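Local coordinates for protein AgaA (PDB 6HLX) that binds the opine agropinic acid as a periplasmic binding protein, consistent with delivering it to an ABC transporter for import into the bacterium, at residues His33-Val37 / Pro47-Glu51; Arg67-His72 / Phe177-Tyr181; Ser97-Glu101 / Ser390-Gly395; Asp385-Leu389 / Arg429-Tyr433. The contacts are given in a common frame with arbitrary orientation. Numbering follows the deposited sequence.

Interaction 1 (His33-Val37 / Pro47-Glu51); sequences HRGLV and PELAE
The two segments run antiparallel where a beta hairpin, strand 37-39 against strand 45-55, begins at the margin of the five-stranded antiparallel sheet. V37 faces P47 as a non-hydrogen-bonded pair with CA atoms 4.7 Å apart, and L36 and L49 follow at CA-CA 4.4 Å. The register is locally broken: E48 (phi/psi -104/-97) and L49 (-69/-21) leave extended geometry, and A50 (-93/118) returns to it. This kink turns two amides onto one carbonyl, L36 O accepting from E48 N (3.0 Å) and A50 N (2.9 Å), while L49 N binds G35 O at 3.0 Å. L36 CB touches A50 CB at 4.1 Å, and the leucine side chain (m, t) continues onto F64 and L66 of strand 61-66. V37 CG1 lies 4.2 Å from P47 CA. L49, also m, t, places CD1 3.4 Å from R34 O. The CA-CB bonds of R34 (m, m, t) and E48 (m, m) point toward each other's segment, and their side chains form a buried salt bridge, NE to OE1 at 3.5 Å. Each charge has further partners: E481 and L30 O for the arginine, Y181 and K182 for the glutamate. R34 NH1 curls back to donate to H33 O at 2.8 Å.

Interaction 2 (Arg67-His72 / Phe177-Tyr181); sequences RQAKFH and FDDYY. With SO4 (sulfate ion), chain V.
A loop leaving strand 61-66 of the five-stranded sheet runs antiparallel over a type I beta turn, F177-Y180 (Y180 N to F177 O 3.1 Å), that follows strand 171-176 of the seven-stranded sheet. The CA register is A69-Y181 6.0 Å, K70-D179 6.9 Å and H72-F177 7.0 Å, with no direct hydrogen bond across. R67 (t, t, m) sets CD 3.4 Å from Y181 CD1, its guanidinium going to the carbonyls of P47 and E48; Y181 OH is hydrogen-bonded to the E48 carboxylate. A69 CB packs on Y181 CD2 at 3.9 Å. K70 N is linked to D179 O through one water (2.9 and 2.7 Å), and K70 O approaches F177 CE2 at the ring edge (3.4 Å). H72 (chi1 m) turns its edge to the face of F177 (chi1 t), a T-shaped pair with centroids 4.6 Å apart and planes at 78°, while H72 NE2 binds G159 O. A sulfate, probably from the crystallisation liquor, sits on the turn, with D178 N to O1 at 2.8 Å.

Interaction 3 (Ser97-Glu101 / Ser390-Gly395); sequences SFRNE and SNYYYG
N391 (chi1 t) carries its carboxamide to F98 and E101, with OD1 3.7 Å from F98 CE1 and 2.9 Å from E101 OE1. Those two oxygens are both acceptors and do not bond to each other; each is instead hydrogen-bonded to a different water. One water donates to S97 O (3.1 Å) and N391 OD1 (2.9 Å). A second accepts from N100 ND2 (2.9 Å) and donates to E101 OE1 (2.7 Å) and S390 O (3.0 Å). The one direct hydrogen bond across is N100 ND2 to G395 O, 3.0 Å, while N100 OD1 receives K398 N. Segment 97-101 opens the short helix 99-102, beside the five-stranded sheet, with F98 at the N-cap position. Segment 390-395 ends helix 388-393, which follows strand 374-379 of the six-stranded sheet, so the contact probably spans the two lobes, consistent with a closed, ligand-bound form. Y394 N still bonds S390 O at 2.9 Å, but Y394 has left helical angles (psi 155°), which brings G395 round to N100. E101 and N391 are nearest, CA-CA 6.7 Å. Y130 of helix 127-131 packs against both E101 and N391, and helix 411-422 lies against S390 and Y394.

Interaction 4 (Asp385-Leu389 / Arg429-Tyr433); sequences DADWL and RVKIY
D385 and R429 form a buried bidentate salt bridge, NH2 to OD1 and NH1 to OD2, both 2.9 Å and almost linear. R429 (m, t, p) also donates from NE to G420 O, and from NH1 to Y433 OH (2.9 Å), one helical turn further on. D385 OD2 serves twice, accepting D387 N at 2.8 Å, while W388 N closes a type I turn onto D385 O (2.9 Å). A water takes a hydrogen bond from Y433 OH (2.6 Å) and donates to D387 OD1 (2.7 Å), an oxygen that also meets R421 and S390. Around this network the packing is apolar. A386 CB lies over the Y433 ring face, a CH-pi contact 3.8 Å from the centroid and 16° off the normal; L389 CD1 touches Y433 CD1 at 3.9 Å. The CA atoms of A386 and Y433 are 7.9 Å apart. D385 thus makes an Asx turn that caps the approach to helix 388-393 and docks it, through a charged pair, on the side of helix 426-443.

Overall arrangement
From the N terminus, interaction 1 closes first, joining the loop between helix 23-32 and strand 37-39 to strand 45-55 with only nine residues between its segments. Interaction 2 then opens and, after more than a hundred residues, ties the five-stranded sheet to the seven-stranded one; it abuts interaction 1, where E48 OE1 meets Y181 OH at 2.7 Å. Interaction 3 starts inside that loop and ends far beyond it, so interactions 2 and 3 cross, their centres about 32 Å apart. Interaction 4 crosses interaction 3 in turn: 385-389 and 390-395 are consecutive pieces around helix 388-393, which one contact joins to helix 426-443 and the other to helix 99-102.

Interaction 1 (His33-Val37 / Pro47-Glu51)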
loop_
_atom_site.group_PDB
_atom_site.type_symbol
_atom_site.label_atom_id
_atom_site.label_comp_id
_atom_site.label_asym_id
_atom_site.label_seq_id
_atom_site.Cartn_x
_atom_site.Cartn_y
_atom_site.Cartn_z
ATOM N N HIS A 33 3.690 -13.616 -8.496
ATOM C CA HIS A 33 5.075 -13.349 -8.107
ATOM C C HIS A 33 5.401 -13.672 -6.669
ATOM O O HIS A 33 4.517 -13.666 -5.822
ATOM C CB HIS A 33 5.380 -11.850 -8.350
ATOM C CG HIS A 33 5.407 -11.456 -9.799
ATOM N ND1 HIS A 33 6.386 -11.919 -10.651
ATOM C CD2 HIS A 33 4.595 -10.608 -10.477
ATOM C CE1 HIS A 33 6.125 -11.375 -11.828
ATOM N NE2 HIS A 33 5.055 -10.567 -11.764
ATOM N N ARG A 34 6.713 -13.813 -6.383
ATOM C CA ARG A 34 7.244 -14.027 -5.047
ATOM C C ARG A 34 8.552 -13.260 -4.912
ATOM O O ARG A 34 9.280 -13.108 -5.896
ATOM C CB ARG A 34 7.496 -15.538 -4.802
ATOM C CG ARG A 34 6.224 -16.357 -4.495
ATOM C CD ARG A 34 5.603 -15.922 -3.174
ATOM N NE ARG A 34 4.344 -16.600 -2.836
ATOM C CZ ARG A 34 3.132 -16.190 -3.204
ATOM N NH1 ARG A 34 2.990 -15.130 -4.001
ATOM N NH2 ARG A 34 2.055 -16.846 -2.799
ATOM N N GLY A 35 8.850 -12.823 -3.687
ATOM C CA GLY A 35 10.131 -12.193 -3.364
ATOM C C GLY A 35 11.016 -13.154 -2.601
ATOM O O GLY A 35 10.690 -14.345 -2.474
ATOM N N LEU A 36 12.136 -12.646 -2.050
ATOM C CA LEU A 36 13.016 -13.461 -1.210
ATOM C C LEU A 36 12.204 -13.920 0.005
ATOM O O LEU A 36 12.281 -15.071 0.425
ATOM C CB LEU A 36 14.215 -12.625 -0.749
ATOM C CG LEU A 36 15.213 -12.297 -1.855
ATOM C CD1 LEU A 36 16.162 -11.161 -1.429
ATOM C CD2 LEU A 36 15.947 -13.560 -2.323
ATOM N N VAL A 37 11.374 -12.998 0.509
ATOM C CA VAL A 37 10.453 -13.202 1.629
ATOM C C VAL A 37 9.125 -12.527 1.279
ATOM O O VAL A 37 9.095 -11.624 0.438
ATOM C CB VAL A 37 11.013 -12.614 2.949
ATOM C CG1 VAL A 37 12.214 -13.407 3.464
ATOM C CG2 VAL A 37 11.357 -11.123 2.804
ATOM N N PRO A 47 9.892 -17.271 4.632
ATOM C CA PRO A 47 10.984 -17.453 3.659
ATOM C C PRO A 47 10.382 -18.022 2.366
ATOM O O PRO A 47 9.792 -19.122 2.345
ATOM C CB PRO A 47 11.936 -18.422 4.377
ATOM C CG PRO A 47 11.061 -19.225 5.278
ATOM C CD PRO A 47 9.892 -18.338 5.663
ATOM N N GLU A 48 10.441 -17.224 1.301
ATOM C CA GLU A 48 9.826 -17.591 0.016
ATOM C C GLU A 48 10.900 -18.030 -0.962
ATOM O O GLU A 48 11.345 -19.167 -0.856
ATOM C CB GLU A 48 8.905 -16.460 -0.510
ATOM C CG GLU A 48 7.662 -16.276 0.368
ATOM C CD GLU A 48 6.610 -17.381 0.366
ATOM O OE1 GLU A 48 6.513 -18.135 -0.631
ATOM O OE2 GLU A 48 5.852 -17.470 1.360
ATOM N N LEU A 49 11.382 -17.150 -1.867
ATOM C CA LEU A 49 12.485 -17.590 -2.747
ATOM C C LEU A 49 13.809 -17.793 -1.972
ATOM O O LEU A 49 14.693 -18.544 -2.420
ATOM C CB LEU A 49 12.663 -16.659 -3.923
ATOM C CG LEU A 49 11.463 -16.608 -4.861
ATOM C CD1 LEU A 49 11.691 -15.558 -5.952
ATOM C CD2 LEU A 49 11.180 -18.005 -5.496
ATOM N N ALA A 50 13.920 -17.161 -0.801
ATOM C CA ALA A 50 15.037 -17.429 0.108
ATOM C C ALA A 50 14.540 -18.525 1.061
ATOM O O ALA A 50 13.538 -18.319 1.746
ATOM C CB ALA A 50 15.412 -16.170 0.895
ATOM N N GLU A 51 15.170 -19.705 1.063
ATOM C CA GLU A 51 14.812 -20.778 2.016
ATOM C C GLU A 51 15.221 -20.375 3.452
ATOM O O GLU A 51 14.643 -20.834 4.443
ATOM C CB GLU A 51 15.535 -22.061 1.640
ATOM C CG GLU A 51 15.062 -23.255 2.436
ATOM C CD GLU A 51 15.521 -24.583 1.883
ATOM O OE1 GLU A 51 15.082 -25.620 2.430
ATOM O OE2 GLU A 51 16.322 -24.592 0.916
#

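Interaction 2 (Arg67-His72 / Phe177-Tyr181)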
loop_
_atom_site.group_PDB
_atom_site.type_symbol
_atom_site.label_atom_id
_atom_site.label_comp_id
_atom_site.label_asym_id
_atom_site.label_seq_id
_atom_site.Cartn_x
_atom_site.Cartn_y
_atom_site.Cartn_z
ATOM N N ARG A 67 16.063 -21.052 -2.201
ATOM C CA ARG A 67 15.305 -22.294 -2.279
ATOM C C ARG A 67 15.437 -22.823 -3.714
ATOM O O ARG A 67 15.655 -22.037 -4.646
ATOM C CB ARG A 67 13.821 -21.930 -2.012
ATOM C CG ARG A 67 12.900 -23.096 -1.782
ATOM C CD ARG A 67 11.486 -22.605 -1.523
ATOM N NE ARG A 67 11.327 -21.886 -0.257
ATOM C CZ ARG A 67 11.231 -22.467 0.937
ATOM N NH1 ARG A 67 11.308 -23.790 1.049
ATOM N NH2 ARG A 67 11.051 -21.730 2.028
ATOM N N GLN A 68 15.288 -24.135 -3.904
ATOM C CA GLN A 68 15.237 -24.695 -5.254
ATOM C C GLN A 68 13.856 -24.285 -5.804
ATOM O O GLN A 68 12.827 -24.646 -5.234
ATOM C CB GLN A 68 15.378 -26.237 -5.234
ATOM C CG GLN A 68 15.116 -26.885 -6.593
ATOM C CD GLN A 68 15.974 -26.365 -7.725
ATOM O OE1 GLN A 68 17.199 -26.210 -7.595
ATOM N NE2 GLN A 68 15.338 -26.094 -8.876
ATOM N N ALA A 69 13.841 -23.459 -6.839
ATOM C CA ALA A 69 12.587 -22.924 -7.368
ATOM C C ALA A 69 12.732 -22.601 -8.840
ATOM O O ALA A 69 13.842 -22.357 -9.316
ATOM C CB ALA A 69 12.210 -21.641 -6.593
ATOM N N LYS A 70 11.600 -22.602 -9.573
ATOM C CA LYS A 70 11.608 -22.268 -10.987
ATOM C C LYS A 70 10.695 -21.092 -11.302
ATOM O O LYS A 70 9.699 -20.855 -10.607
ATOM C CB LYS A 70 11.148 -23.483 -11.821
ATOM C CG LYS A 70 12.222 -24.574 -11.912
ATOM C CD LYS A 70 11.821 -25.615 -12.945
ATOM C CE LYS A 70 12.945 -26.574 -13.271
ATOM N NZ LYS A 70 13.153 -27.565 -12.188
ATOM N N PHE A 71 11.021 -20.378 -12.384
ATOM C CA PHE A 71 10.170 -19.356 -12.954
ATOM C C PHE A 71 9.160 -20.060 -13.860
ATOM O O PHE A 71 9.373 -21.227 -14.244
ATOM C CB PHE A 71 10.978 -18.350 -13.765
ATOM C CG PHE A 71 11.840 -17.454 -12.914
ATOM C CD1 PHE A 71 11.265 -16.497 -12.075
ATOM C CD2 PHE A 71 13.223 -17.512 -13.002
ATOM C CE1 PHE A 71 12.066 -15.629 -11.313
ATOM C CE2 PHE A 71 14.027 -16.648 -12.248
ATOM C CZ PHE A 71 13.447 -15.711 -11.403
ATOM N N HIS A 72 8.089 -19.336 -14.242
ATOM C CA HIS A 72 7.020 -19.887 -15.083
ATOM C C HIS A 72 7.494 -20.374 -16.459
ATOM O O HIS A 72 6.850 -21.235 -17.062
ATOM C CB HIS A 72 5.875 -18.873 -15.209
ATOM C CG HIS A 72 5.310 -18.505 -13.863
ATOM N ND1 HIS A 72 4.819 -17.234 -13.600
ATOM C CD2 HIS A 72 5.225 -19.249 -12.732
ATOM C CE1 HIS A 72 4.432 -17.259 -12.338
ATOM N NE2 HIS A 72 4.631 -18.458 -11.783
ATOM N N PHE A 177 0.479 -22.926 -11.365
ATOM C CA PHE A 177 1.855 -23.240 -11.758
ATOM C C PHE A 177 2.209 -24.572 -11.065
ATOM O O PHE A 177 2.444 -24.599 -9.851
ATOM C CB PHE A 177 2.798 -22.122 -11.293
ATOM C CG PHE A 177 4.274 -22.366 -11.538
ATOM C CD1 PHE A 177 4.722 -22.893 -12.753
ATOM C CD2 PHE A 177 5.223 -21.990 -10.591
ATOM C CE1 PHE A 177 6.092 -23.070 -12.994
ATOM C CE2 PHE A 177 6.591 -22.172 -10.835
ATOM C CZ PHE A 177 7.014 -22.704 -12.034
ATOM N N ASP A 178 2.229 -25.685 -11.837
ATOM C CA ASP A 178 2.472 -27.006 -11.249
ATOM C C ASP A 178 3.828 -27.159 -10.570
ATOM O O ASP A 178 3.939 -27.932 -9.621
ATOM C CB ASP A 178 2.277 -28.116 -12.282
ATOM C CG ASP A 178 0.841 -28.327 -12.707
ATOM O OD1 ASP A 178 -0.076 -27.886 -11.969
ATOM O OD2 ASP A 178 0.629 -28.941 -13.767
ATOM N N ASP A 179 4.845 -26.440 -11.059
ATOM C CA ASP A 179 6.215 -26.514 -10.529
ATOM C C ASP A 179 6.472 -25.537 -9.373
ATOM O O ASP A 179 7.623 -25.375 -8.959
ATOM C CB ASP A 179 7.251 -26.348 -11.655
ATOM C CG ASP A 179 7.433 -27.594 -12.516
ATOM O OD1 ASP A 179 6.919 -28.675 -12.127
ATOM O OD2 ASP A 179 8.099 -27.494 -13.561
ATOM N N TYR A 180 5.386 -24.949 -8.795
ATOM C CA TYR A 180 5.508 -24.060 -7.618
ATOM C C TYR A 180 6.107 -24.868 -6.449
ATOM O O TYR A 180 5.874 -26.078 -6.333
ATOM C CB TYR A 180 4.146 -23.494 -7.253
ATOM C CG TYR A 180 4.161 -22.505 -6.106
ATOM C CD1 TYR A 180 4.957 -21.360 -6.153
ATOM C CD2 TYR A 180 3.329 -22.677 -5.005
ATOM C CE1 TYR A 180 4.907 -20.404 -5.135
ATOM C CE2 TYR A 180 3.264 -21.724 -3.990
ATOM C CZ TYR A 180 4.088 -20.613 -4.036
ATOM O OH TYR A 180 4.002 -19.662 -3.055
ATOM N N TYR A 181 6.931 -24.204 -5.620
ATOM C CA TYR A 181 7.704 -24.905 -4.577
ATOM C C TYR A 181 6.950 -25.320 -3.313
ATOM O O TYR A 181 7.541 -26.032 -2.486
ATOM C CB TYR A 181 8.945 -24.087 -4.191
ATOM C CG TYR A 181 8.648 -22.650 -3.827
ATOM C CD1 TYR A 181 8.247 -22.303 -2.538
ATOM C CD2 TYR A 181 8.786 -21.631 -4.768
ATOM C CE1 TYR A 181 7.982 -20.975 -2.195
ATOM C CE2 TYR A 181 8.518 -20.300 -4.440
ATOM C CZ TYR A 181 8.105 -19.979 -3.158
ATOM O OH TYR A 181 7.883 -18.656 -2.850
HETATM S S SO4 V . 3.725 -25.765 -15.157
HETATM O O1 SO4 V . 2.355 -25.430 -14.666
HETATM O O2 SO4 V . 3.638 -26.920 -16.127
HETATM O O3 SO4 V . 4.609 -26.193 -14.052
HETATM O O4 SO4 V . 4.288 -24.601 -15.866
HETATM O O HOH W 1 9.390 -23.534 -7.963
#

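Interaction 3 (Ser97-Glu101 / Ser390-Gly395)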
loop_
_atom_site.group_PDB
_atom_site.type_symbol
_atom_site.label_atom_id
_atom_site.label_comp_id
_atom_site.label_asym_id
_atom_site.label_seq_id
_atom_site.Cartn_x
_atom_site.Cartn_y
_atom_site.Cartn_z
ATOM N N SER A 97 8.645 2.417 -7.252
ATOM C CA SER A 97 7.956 3.226 -6.240
ATOM C C SER A 97 8.654 3.253 -4.875
ATOM O O SER A 97 8.451 4.224 -4.126
ATOM C CB SER A 97 6.516 2.744 -6.066
ATOM O OG SER A 97 5.837 2.780 -7.315
ATOM N N PHE A 98 9.403 2.167 -4.521
ATOM C CA PHE A 98 10.037 2.061 -3.210
ATOM C C PHE A 98 11.539 2.150 -3.279
ATOM O O PHE A 98 12.235 1.660 -2.382
ATOM C CB PHE A 98 9.561 0.801 -2.472
ATOM C CG PHE A 98 8.083 0.873 -2.156
ATOM C CD1 PHE A 98 7.626 1.595 -1.050
ATOM C CD2 PHE A 98 7.146 0.257 -2.985
ATOM C CE1 PHE A 98 6.258 1.689 -0.769
ATOM C CE2 PHE A 98 5.774 0.356 -2.713
ATOM C CZ PHE A 98 5.339 1.090 -1.615
ATOM N N ARG A 99 12.044 2.821 -4.317
ATOM C CA ARG A 99 13.497 3.001 -4.460
ATOM C C ARG A 99 14.104 3.665 -3.187
ATOM O O ARG A 99 15.170 3.257 -2.734
ATOM C CB ARG A 99 13.805 3.881 -5.695
ATOM C CG ARG A 99 15.273 4.323 -5.767
ATOM C CD ARG A 99 15.650 4.879 -7.118
ATOM N NE ARG A 99 14.832 6.031 -7.517
ATOM C CZ ARG A 99 15.143 7.308 -7.273
ATOM N NH1 ARG A 99 16.238 7.614 -6.590
ATOM N NH2 ARG A 99 14.363 8.285 -7.721
ATOM N N ASN A 100 13.434 4.674 -2.623
ATOM C CA ASN A 100 13.999 5.373 -1.452
ATOM C C ASN A 100 14.278 4.412 -0.288
ATOM O O ASN A 100 15.317 4.518 0.382
ATOM C CB ASN A 100 13.048 6.472 -0.969
ATOM C CG ASN A 100 13.736 7.773 -0.630
ATOM O OD1 ASN A 100 14.681 8.194 -1.305
ATOM N ND2 ASN A 100 13.260 8.460 0.417
ATOM N N GLU A 101 13.334 3.487 -0.060
ATOM C CA GLU A 101 13.380 2.556 1.078
ATOM C C GLU A 101 14.391 1.442 0.891
ATOM O O GLU A 101 14.938 0.941 1.876
ATOM C CB GLU A 101 11.973 2.029 1.389
ATOM C CG GLU A 101 11.003 3.135 1.816
ATOM C CD GLU A 101 10.502 4.068 0.724
ATOM O OE1 GLU A 101 10.093 5.209 1.034
ATOM O OE2 GLU A 101 10.554 3.664 -0.456
ATOM N N SER A 390 9.215 5.888 7.601
ATOM C CA SER A 390 10.189 6.529 6.690
ATOM C C SER A 390 9.585 6.754 5.311
ATOM O O SER A 390 9.836 7.779 4.684
ATOM C CB SER A 390 11.445 5.685 6.537
ATOM O OG SER A 390 12.315 5.904 7.630
ATOM N N ASN A 391 8.777 5.791 4.853
ATOM C CA ASN A 391 8.135 5.868 3.553
ATOM C C ASN A 391 7.225 7.116 3.447
ATOM O O ASN A 391 7.135 7.724 2.381
ATOM C CB ASN A 391 7.373 4.578 3.286
ATOM C CG ASN A 391 6.646 4.545 1.966
ATOM O OD1 ASN A 391 7.193 4.885 0.882
ATOM N ND2 ASN A 391 5.395 4.152 2.036
ATOM N N TYR A 392 6.615 7.525 4.585
ATOM C CA TYR A 392 5.749 8.702 4.678
ATOM C C TYR A 392 6.493 10.009 4.954
ATOM O O TYR A 392 6.090 11.054 4.448
ATOM C CB TYR A 392 4.708 8.476 5.813
ATOM C CG TYR A 392 3.583 7.573 5.369
ATOM C CD1 TYR A 392 3.766 6.190 5.266
ATOM C CD2 TYR A 392 2.342 8.095 5.034
ATOM C CE1 TYR A 392 2.755 5.364 4.775
ATOM C CE2 TYR A 392 1.316 7.274 4.560
ATOM C CZ TYR A 392 1.527 5.908 4.442
ATOM O OH TYR A 392 0.534 5.127 3.907
ATOM N N TYR A 393 7.528 9.971 5.820
ATOM C CA TYR A 393 8.166 11.182 6.366
ATOM C C TYR A 393 9.576 11.525 5.929
ATOM O O TYR A 393 9.973 12.686 6.069
ATOM C CB TYR A 393 8.174 11.079 7.907
ATOM C CG TYR A 393 6.798 11.267 8.514
ATOM C CD1 TYR A 393 5.918 10.195 8.639
ATOM C CD2 TYR A 393 6.376 12.519 8.965
ATOM C CE1 TYR A 393 4.638 10.364 9.164
ATOM C CE2 TYR A 393 5.107 12.697 9.515
ATOM C CZ TYR A 393 4.235 11.618 9.596
ATOM O OH TYR A 393 2.978 11.780 10.131
ATOM N N TYR A 394 10.377 10.530 5.520
ATOM C CA TYR A 394 11.788 10.787 5.216
ATOM C C TYR A 394 11.960 11.696 3.993
ATOM O O TYR A 394 11.109 11.711 3.109
ATOM C CB TYR A 394 12.502 9.453 4.943
ATOM C CG TYR A 394 14.000 9.528 5.156
ATOM C CD1 TYR A 394 14.543 9.495 6.436
ATOM C CD2 TYR A 394 14.870 9.678 4.081
ATOM C CE1 TYR A 394 15.917 9.585 6.642
ATOM C CE2 TYR A 394 16.251 9.775 4.277
ATOM C CZ TYR A 394 16.770 9.686 5.560
ATOM O OH TYR A 394 18.128 9.760 5.778
ATOM N N GLY A 395 13.083 12.395 3.939
ATOM C CA GLY A 395 13.473 13.146 2.758
ATOM C C GLY A 395 14.141 12.167 1.802
ATOM O O GLY A 395 13.474 11.295 1.229
HETATM O O HOH W 2 6.357 4.994 -1.943
HETATM O O HOH W 3 11.586 6.997 2.347
#

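Interaction 4 (Asp385-Leu389 / Arg429-Tyr433)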
loop_
_atom_site.group_PDB
_atom_site.type_symbol
_atom_site.label_atom_id
_atom_site.label_comp_id
_atom_site.label_asym_id
_atom_site.label_seq_id
_atom_site.Cartn_x
_atom_site.Cartn_y
_atom_site.Cartn_z
ATOM N N ASP A 385 6.840 -3.001 10.455
ATOM C CA ASP A 385 7.865 -2.542 11.387
ATOM C C ASP A 385 7.590 -1.040 11.532
ATOM O O ASP A 385 7.084 -0.406 10.583
ATOM C CB ASP A 385 9.290 -2.761 10.828
ATOM C CG ASP A 385 10.353 -2.206 11.773
ATOM O OD1 ASP A 385 10.635 -2.856 12.799
ATOM O OD2 ASP A 385 10.832 -1.082 11.528
ATOM N N ALA A 386 8.020 -0.438 12.665
ATOM C CA ALA A 386 7.841 1.004 12.917
ATOM C C ALA A 386 8.428 1.861 11.786
ATOM O O ALA A 386 7.992 3.011 11.596
ATOM C CB ALA A 386 8.506 1.387 14.218
ATOM N N ASP A 387 9.436 1.329 11.053
ATOM C CA ASP A 387 10.056 2.083 9.955
ATOM C C ASP A 387 9.117 2.309 8.758
ATOM O O ASP A 387 9.513 2.970 7.791
ATOM C CB ASP A 387 11.401 1.487 9.506
ATOM C CG ASP A 387 12.182 2.430 8.601
ATOM O OD1 ASP A 387 12.378 3.604 8.994
ATOM O OD2 ASP A 387 12.526 2.015 7.474
ATOM N N TRP A 388 7.855 1.826 8.832
ATOM C CA TRP A 388 6.873 2.172 7.786
ATOM C C TRP A 388 6.805 3.713 7.696
ATOM O O TRP A 388 6.528 4.273 6.639
ATOM C CB TRP A 388 5.471 1.615 8.118
ATOM C CG TRP A 388 4.753 2.262 9.283
ATOM C CD1 TRP A 388 4.741 1.831 10.580
ATOM C CD2 TRP A 388 3.827 3.370 9.217
ATOM N NE1 TRP A 388 3.903 2.627 11.339
ATOM C CE2 TRP A 388 3.309 3.562 10.519
ATOM C CE3 TRP A 388 3.380 4.218 8.175
ATOM C CZ2 TRP A 388 2.338 4.548 10.808
ATOM C CZ3 TRP A 388 2.437 5.208 8.466
ATOM C CH2 TRP A 388 1.949 5.384 9.772
ATOM N N LEU A 389 7.092 4.400 8.819
ATOM C CA LEU A 389 7.089 5.864 8.884
ATOM C C LEU A 389 8.048 6.525 7.896
ATOM O O LEU A 389 7.761 7.637 7.436
ATOM C CB LEU A 389 7.388 6.322 10.323
ATOM C CG LEU A 389 6.295 5.955 11.347
ATOM C CD1 LEU A 389 6.838 6.028 12.805
ATOM C CD2 LEU A 389 5.044 6.855 11.153
ATOM N N ARG A 429 14.519 1.824 20.742
ATOM C CA ARG A 429 13.785 2.295 19.554
ATOM C C ARG A 429 12.517 3.059 19.946
ATOM O O ARG A 429 12.202 4.058 19.313
ATOM C CB ARG A 429 13.386 1.120 18.630
ATOM C CG ARG A 429 14.523 0.469 17.881
ATOM C CD ARG A 429 13.983 -0.566 16.891
ATOM N NE ARG A 429 13.557 0.072 15.647
ATOM C CZ ARG A 429 12.798 -0.511 14.725
ATOM N NH1 ARG A 429 12.485 0.137 13.602
ATOM N NH2 ARG A 429 12.362 -1.757 14.903
ATOM N N VAL A 430 11.820 2.627 21.000
ATOM C CA VAL A 430 10.561 3.274 21.364
ATOM C C VAL A 430 10.774 4.763 21.774
ATOM O O VAL A 430 9.963 5.606 21.373
ATOM C CB VAL A 430 9.711 2.448 22.365
ATOM C CG1 VAL A 430 10.201 2.567 23.789
ATOM C CG2 VAL A 430 8.222 2.799 22.245
ATOM N N LYS A 431 11.907 5.100 22.439
ATOM C CA LYS A 431 12.230 6.480 22.832
ATOM C C LYS A 431 12.422 7.344 21.574
ATOM O O LYS A 431 12.065 8.525 21.560
ATOM C CB LYS A 431 13.546 6.522 23.630
ATOM C CG LYS A 431 13.536 5.739 24.944
ATOM C CD LYS A 431 14.890 5.925 25.638
ATOM C CE LYS A 431 15.068 5.071 26.866
ATOM N NZ LYS A 431 16.408 5.286 27.475
ATOM N N ILE A 432 13.035 6.752 20.537
ATOM C CA ILE A 432 13.306 7.424 19.268
ATOM C C ILE A 432 11.984 7.738 18.557
ATOM O O ILE A 432 11.777 8.873 18.132
ATOM C CB ILE A 432 14.256 6.563 18.393
ATOM C CG1 ILE A 432 15.632 6.385 19.080
ATOM C CG2 ILE A 432 14.410 7.189 17.002
ATOM C CD1 ILE A 432 16.392 5.157 18.577
ATOM N N TYR A 433 11.109 6.739 18.402
ATOM C CA TYR A 433 9.830 6.971 17.713
ATOM C C TYR A 433 8.923 7.931 18.505
ATOM O O TYR A 433 8.186 8.709 17.891
ATOM C CB TYR A 433 9.138 5.655 17.340
ATOM C CG TYR A 433 9.928 4.920 16.278
ATOM C CD1 TYR A 433 9.986 5.396 14.966
ATOM C CD2 TYR A 433 10.695 3.802 16.601
ATOM C CE1 TYR A 433 10.746 4.750 13.991
ATOM C CE2 TYR A 433 11.454 3.141 15.635
ATOM C CZ TYR A 433 11.489 3.629 14.335
ATOM O OH TYR A 433 12.285 3.031 13.396
HETATM O O HOH W 4 12.854 4.697 11.417
#